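Local coordinates for protein aldehyde dehydrogenase (Trypanosoma brucei, PDB 5MYP) that probably oxidises aldehydes to carboxylic acids with NAD+ as cofactor, as a glycosomal member of the aldehyde dehydrogenase family, at residues V231-C236 with V397-K402; V265-S270 with V373-N378. All blocks are in the same frame, centred on the assembly; numbering follows the deposited sequence.

Overall arrangement
Contacts 1 and 2 lie in the same mixed sheet, and strands 229-232 and 264-268 are neighbours that join them: Val232 exchanges backbone bonds with Val266 and Glu268, and the strands run in the order 395-398, 229-232, 264-268, 370-376. Their centres are about 11 Å apart. Contact 1 is the more buried; its two chains leave the sheet after two paired residues and run into turns tied by side-chain hydroxyls and a carboxylate, beside the second subunit. Contact 2 keeps a longer ladder of four paired residues, relies on valine packing and a tyrosine ring, and becomes solvent-facing at its end, where a water bridges the chains and a lysine lies beside a glutamate, beyond salt-bridge distance.

Contact 1 of 2, residues V231-C236 with V397-K402; sequences VVDDTC and VFSNNK. Unlike the reference sequence in segment 231-236: Thr235 (reference Ser).
Asp233 OD1 is gripped twice from within its own segment and its partner oxygen once from across: Thr235 N and Thr235 OG1 both donate to OD1, the hydroxyl on the syn side at 2.7 Å and the amide from above the carboxylate plane. Ser399 OG then gives its proton to Asp233 OD2 (2.7 Å), also well out of the plane. With CG lodged between the backbone N and the carbonyl carbon (chi1 81°), the carboxylate closes an Asx turn. Ser399 OG closes an ST turn by accepting from Asn401 N. Thr235 OG1, besides donating to the aspartate, accepts an almost straight bond from Asn400 N at 2.9 Å, so each hydroxyl both gives and takes.

Before these turns the chains are parallel strands, Val231 beside Val397 and Val232 beside Phe398. Phe398 N reaches Val231 O at 2.7 Å, and Asp233 N reaches Phe398 O at 3.2 Å. Val232 CG2 lies 4.1 Å from Phe398 CB, and Cys236 SG rests on the backbone of Ser399, 3.5 Å from its N. Helix 240-252 packs against Cys236 and Phe398, as does Phe464 of the second subunit. Asn401, at the N-cap of helix 402-411, accepts from Phe404 N with OD1.

Three donors on one buried carboxylate would probably stabilise its negative charge, and the Ser399 bond to OD2, with that from Asn400 N to Thr235 OG1, ties one turn to the other.

Contact 2 of 2, residues V265-S270 with V373-N378; sequences VVVEKS and VLTYEN
Glu268 CA sits over one face of the Tyr376 ring, 3.8 Å from its centroid, in a CH-pi contact. CG of Tyr376 stands between the backbone N and the carbonyl carbon (chi1 83°), and from there the ring lies across the neighbouring strand. Glu268 CB and CG cover its phenol end, with CB 3.6 Å from Tyr376 OH, while Val266 CG1 borders it, pressed against Tyr376 CB at 3.9 Å. On the other face of the sheet Val267 CG1 is the bump, fitted against both Val373 CG1 (3.7 Å) and Thr375 CG2 (4.2 Å).

The two strands are parallel neighbours in a mixed sheet flanked by helices, consistent with the alpha/beta catalytic domain of aldehyde dehydrogenases; helix 379-387 packs on the Tyr376 and Val266 face, and helix 272-287 on the Val265 and Val267 face. Their local axes diverge by 39°. Backbone bonds alternate in direction, from Leu374 N to Val265 O through to Lys269 N, which donates to Tyr376 O at 2.9 Å. Beyond them the Lys269 chain lies obliquely against Glu377, its CD 3.9 Å from Glu377 CG, but NZ stops 4.2 Å from Glu377 OE2, beyond a salt bridge. A water donates to both Glu268 OE2 and Glu377 O.

Contact 1 of 2, residues V231-C236 with V397-K402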
loop_
_atom_site.group_PDB
_atom_site.type_symbol
_atom_site.label_atom_id
_atom_site.label_comp_id
_atom_site.label_asym_id
_atom_site.label_seq_id
_atom_site.Cartn_x
_atom_site.Cartn_y
_atom_site.Cartn_z
ATOM N N VAL A 231 4.343 -19.921 -20.739
ATOM C CA VAL A 231 3.408 -20.886 -21.298
ATOM C C VAL A 231 3.472 -20.770 -22.823
ATOM O O VAL A 231 3.353 -19.674 -23.364
ATOM C CB VAL A 231 1.975 -20.638 -20.793
ATOM C CG1 VAL A 231 0.994 -21.631 -21.408
ATOM C CG2 VAL A 231 1.937 -20.709 -19.270
ATOM N N VAL A 232 3.684 -21.897 -23.505
ATOM C CA VAL A 232 3.703 -21.937 -24.970
ATOM C C VAL A 232 2.692 -22.987 -25.417
ATOM O O VAL A 232 2.843 -24.163 -25.093
ATOM C CB VAL A 232 5.108 -22.283 -25.512
ATOM C CG1 VAL A 232 5.116 -22.300 -27.041
ATOM C CG2 VAL A 232 6.144 -21.304 -24.970
ATOM N N ASP A 233 1.661 -22.564 -26.146
ATOM C CA ASP A 233 0.603 -23.482 -26.583
ATOM C C ASP A 233 0.929 -24.090 -27.959
ATOM O O ASP A 233 2.067 -23.997 -28.414
ATOM C CB ASP A 233 -0.785 -22.799 -26.494
ATOM C CG ASP A 233 -1.108 -21.893 -27.677
ATOM O OD1 ASP A 233 -0.214 -21.569 -28.488
ATOM O OD2 ASP A 233 -2.292 -21.500 -27.789
ATOM N N ASP A 234 -0.063 -24.711 -28.596
ATOM C CA ASP A 234 0.096 -25.378 -29.906
ATOM C C ASP A 234 -0.346 -24.543 -31.132
ATOM O O ASP A 234 -0.545 -25.099 -32.216
ATOM C CB ASP A 234 -0.631 -26.740 -29.892
ATOM C CG ASP A 234 -2.122 -26.628 -29.547
ATOM O OD1 ASP A 234 -2.588 -25.530 -29.167
ATOM O OD2 ASP A 234 -2.830 -27.655 -29.637
ATOM N N THR A 235 -0.471 -23.223 -30.973
ATOM C CA THR A 235 -0.894 -22.334 -32.068
ATOM C C THR A 235 0.252 -21.459 -32.600
ATOM O O THR A 235 0.003 -20.554 -33.400
ATOM C CB THR A 235 -2.077 -21.431 -31.635
ATOM O OG1 THR A 235 -1.672 -20.564 -30.564
ATOM C CG2 THR A 235 -3.267 -22.280 -31.183
ATOM N N CYS A 236 1.494 -21.750 -32.184
ATOM C CA CYS A 236 2.674 -20.944 -32.536
ATOM C C CYS A 236 3.714 -21.671 -33.408
ATOM O O CYS A 236 4.848 -21.196 -33.520
ATOM C CB CYS A 236 3.370 -20.450 -31.254
ATOM S SG CYS A 236 2.357 -19.423 -30.171
ATOM N N VAL A 397 2.816 -15.755 -21.801
ATOM C CA VAL A 397 2.002 -16.689 -22.583
ATOM C C VAL A 397 2.265 -16.459 -24.067
ATOM O O VAL A 397 2.045 -15.359 -24.567
ATOM C CB VAL A 397 0.489 -16.509 -22.312
ATOM C CG1 VAL A 397 -0.329 -17.548 -23.084
ATOM C CG2 VAL A 397 0.203 -16.590 -20.818
ATOM N N PHE A 398 2.747 -17.489 -24.756
ATOM C CA PHE A 398 2.903 -17.449 -26.207
ATOM C C PHE A 398 1.753 -18.223 -26.836
ATOM O O PHE A 398 1.625 -19.430 -26.622
ATOM C CB PHE A 398 4.257 -18.018 -26.633
ATOM C CG PHE A 398 5.411 -17.104 -26.335
ATOM C CD1 PHE A 398 5.994 -17.093 -25.074
ATOM C CD2 PHE A 398 5.915 -16.252 -27.311
ATOM C CE1 PHE A 398 7.059 -16.247 -24.791
ATOM C CE2 PHE A 398 6.978 -15.404 -27.036
ATOM C CZ PHE A 398 7.553 -15.402 -25.772
ATOM N N SER A 399 0.905 -17.513 -27.582
ATOM C CA SER A 399 -0.295 -18.091 -28.189
ATOM C C SER A 399 -0.912 -17.133 -29.215
ATOM O O SER A 399 -0.800 -15.910 -29.082
ATOM C CB SER A 399 -1.330 -18.434 -27.106
ATOM O OG SER A 399 -2.563 -18.861 -27.665
ATOM N N ASN A 400 -1.549 -17.707 -30.235
ATOM C CA ASN A 400 -2.374 -16.959 -31.191
ATOM C C ASN A 400 -3.879 -17.177 -30.941
ATOM O O ASN A 400 -4.703 -16.715 -31.731
ATOM C CB ASN A 400 -2.014 -17.360 -32.633
ATOM C CG ASN A 400 -0.631 -16.892 -33.048
ATOM O OD1 ASN A 400 0.219 -17.693 -33.429
ATOM N ND2 ASN A 400 -0.401 -15.587 -32.987
ATOM N N ASN A 401 -4.227 -17.856 -29.842
ATOM C CA ASN A 401 -5.614 -18.201 -29.516
ATOM C C ASN A 401 -6.134 -17.342 -28.353
ATOM O O ASN A 401 -5.668 -17.472 -27.217
ATOM C CB ASN A 401 -5.706 -19.691 -29.167
ATOM C CG ASN A 401 -7.140 -20.170 -29.013
ATOM O OD1 ASN A 401 -7.748 -20.014 -27.955
ATOM N ND2 ASN A 401 -7.683 -20.768 -30.066
ATOM N N LYS A 402 -7.104 -16.479 -28.657
ATOM C CA LYS A 402 -7.703 -15.548 -27.682
ATOM C C LYS A 402 -8.309 -16.237 -26.461
ATOM O O LYS A 402 -8.087 -15.796 -25.330
ATOM C CB LYS A 402 -8.771 -14.662 -28.355
ATOM C CG LYS A 402 -8.266 -13.305 -28.828
ATOM C CD LYS A 402 -7.081 -13.412 -29.782
ATOM C CE LYS A 402 -6.406 -12.065 -29.982
ATOM N NZ LYS A 402 -5.021 -12.222 -30.510
#

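Contact 2 of 2, residues V265-S270 with V373-N378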
loop_
_atom_site.group_PDB
_atom_site.type_symbol
_atom_site.label_atom_id
_atom_site.label_comp_id
_atom_site.label_asym_id
_atom_site.label_seq_id
_atom_site.Cartn_x
_atom_site.Cartn_y
_atom_site.Cartn_z
ATOM N N VAL A 265 9.621 -23.087 -18.581
ATOM C CA VAL A 265 8.656 -23.158 -19.681
ATOM C C VAL A 265 7.665 -24.302 -19.438
ATOM O O VAL A 265 8.053 -25.382 -18.985
ATOM C CB VAL A 265 9.368 -23.374 -21.041
ATOM C CG1 VAL A 265 8.360 -23.518 -22.176
ATOM C CG2 VAL A 265 10.330 -22.229 -21.338
ATOM N N VAL A 266 6.388 -24.041 -19.725
ATOM C CA VAL A 266 5.354 -25.072 -19.785
ATOM C C VAL A 266 4.849 -25.075 -21.225
ATOM O O VAL A 266 4.136 -24.157 -21.642
ATOM C CB VAL A 266 4.192 -24.809 -18.800
ATOM C CG1 VAL A 266 3.246 -26.007 -18.760
ATOM C CG2 VAL A 266 4.728 -24.507 -17.405
ATOM N N VAL A 267 5.235 -26.100 -21.986
ATOM C CA VAL A 267 4.962 -26.156 -23.429
ATOM C C VAL A 267 3.948 -27.261 -23.736
ATOM O O VAL A 267 3.961 -28.312 -23.097
ATOM C CB VAL A 267 6.261 -26.322 -24.267
ATOM C CG1 VAL A 267 7.035 -27.581 -23.895
ATOM C CG2 VAL A 267 5.962 -26.289 -25.763
ATOM N N GLU A 268 3.068 -27.022 -24.705
ATOM C CA GLU A 268 2.095 -28.037 -25.107
ATOM C C GLU A 268 2.871 -29.263 -25.608
ATOM O O GLU A 268 3.850 -29.122 -26.345
ATOM C CB GLU A 268 1.135 -27.492 -26.173
ATOM C CG GLU A 268 -0.163 -28.282 -26.338
ATOM C CD GLU A 268 -0.035 -29.518 -27.223
ATOM O OE1 GLU A 268 0.883 -29.581 -28.070
ATOM O OE2 GLU A 268 -0.864 -30.437 -27.076
ATOM N N LYS A 269 2.428 -30.443 -25.176
ATOM C CA LYS A 269 3.145 -31.723 -25.359
ATOM C C LYS A 269 3.733 -31.930 -26.767
ATOM O O LYS A 269 4.898 -32.307 -26.912
ATOM C CB LYS A 269 2.196 -32.879 -25.015
ATOM C CG LYS A 269 2.836 -34.251 -24.863
ATOM C CD LYS A 269 1.779 -35.315 -24.582
ATOM C CE LYS A 269 0.784 -35.463 -25.734
ATOM N NZ LYS A 269 0.072 -36.773 -25.746
ATOM N N SER A 270 2.923 -31.663 -27.787
ATOM C CA SER A 270 3.323 -31.860 -29.182
ATOM C C SER A 270 4.374 -30.864 -29.698
ATOM O O SER A 270 5.019 -31.138 -30.713
ATOM C CB SER A 270 2.092 -31.839 -30.102
ATOM O OG SER A 270 1.627 -30.520 -30.331
ATOM N N VAL A 373 12.075 -27.188 -18.904
ATOM C CA VAL A 373 10.979 -27.289 -19.857
ATOM C C VAL A 373 10.053 -28.412 -19.391
ATOM O O VAL A 373 10.449 -29.583 -19.355
ATOM C CB VAL A 373 11.499 -27.567 -21.284
ATOM C CG1 VAL A 373 10.349 -27.799 -22.260
ATOM C CG2 VAL A 373 12.375 -26.414 -21.763
ATOM N N LEU A 374 8.832 -28.036 -19.019
ATOM C CA LEU A 374 7.782 -28.974 -18.623
ATOM C C LEU A 374 6.729 -29.011 -19.723
ATOM O O LEU A 374 6.633 -28.079 -20.517
ATOM C CB LEU A 374 7.143 -28.541 -17.299
ATOM C CG LEU A 374 7.974 -28.724 -16.023
ATOM C CD1 LEU A 374 9.135 -27.739 -15.941
ATOM C CD2 LEU A 374 7.080 -28.595 -14.799
ATOM N N THR A 375 5.952 -30.092 -19.775
ATOM C CA THR A 375 4.884 -30.219 -20.769
ATOM C C THR A 375 3.509 -30.205 -20.121
ATOM O O THR A 375 3.371 -30.487 -18.932
ATOM C CB THR A 375 5.034 -31.487 -21.640
ATOM O OG1 THR A 375 5.022 -32.657 -20.813
ATOM C CG2 THR A 375 6.326 -31.437 -22.434
ATOM N N TYR A 376 2.507 -29.843 -20.920
ATOM C CA TYR A 376 1.104 -29.913 -20.527
ATOM C C TYR A 376 0.279 -30.526 -21.663
ATOM O O TYR A 376 0.681 -30.467 -22.827
ATOM C CB TYR A 376 0.575 -28.513 -20.162
ATOM C CG TYR A 376 0.131 -27.654 -21.336
ATOM C CD1 TYR A 376 -1.162 -27.764 -21.854
ATOM C CD2 TYR A 376 0.990 -26.717 -21.912
ATOM C CE1 TYR A 376 -1.577 -26.987 -22.926
ATOM C CE2 TYR A 376 0.580 -25.928 -22.978
ATOM C CZ TYR A 376 -0.704 -26.067 -23.479
ATOM O OH TYR A 376 -1.123 -25.293 -24.531
ATOM N N GLU A 377 -0.864 -31.111 -21.304
ATOM C CA GLU A 377 -1.867 -31.576 -22.272
ATOM C C GLU A 377 -3.139 -30.721 -22.262
ATOM O O GLU A 377 -3.698 -30.435 -23.322
ATOM C CB GLU A 377 -2.213 -33.042 -22.010
ATOM C CG GLU A 377 -1.078 -33.998 -22.362
ATOM C CD GLU A 377 -1.463 -35.459 -22.187
ATOM O OE1 GLU A 377 -2.589 -35.838 -22.574
ATOM O OE2 GLU A 377 -0.632 -36.238 -21.671
ATOM N N ASN A 378 -3.589 -30.315 -21.075
ATOM C CA ASN A 378 -4.791 -29.478 -20.920
ATOM C C ASN A 378 -4.529 -28.308 -19.965
ATOM O O ASN A 378 -3.483 -28.262 -19.313
ATOM C CB ASN A 378 -5.977 -30.329 -20.443
ATOM C CG ASN A 378 -5.648 -31.169 -19.223
ATOM O OD1 ASN A 378 -5.310 -30.643 -18.165
ATOM N ND2 ASN A 378 -5.745 -32.489 -19.365
HETATM O O HOH W 1 -3.167 -30.176 -25.931
#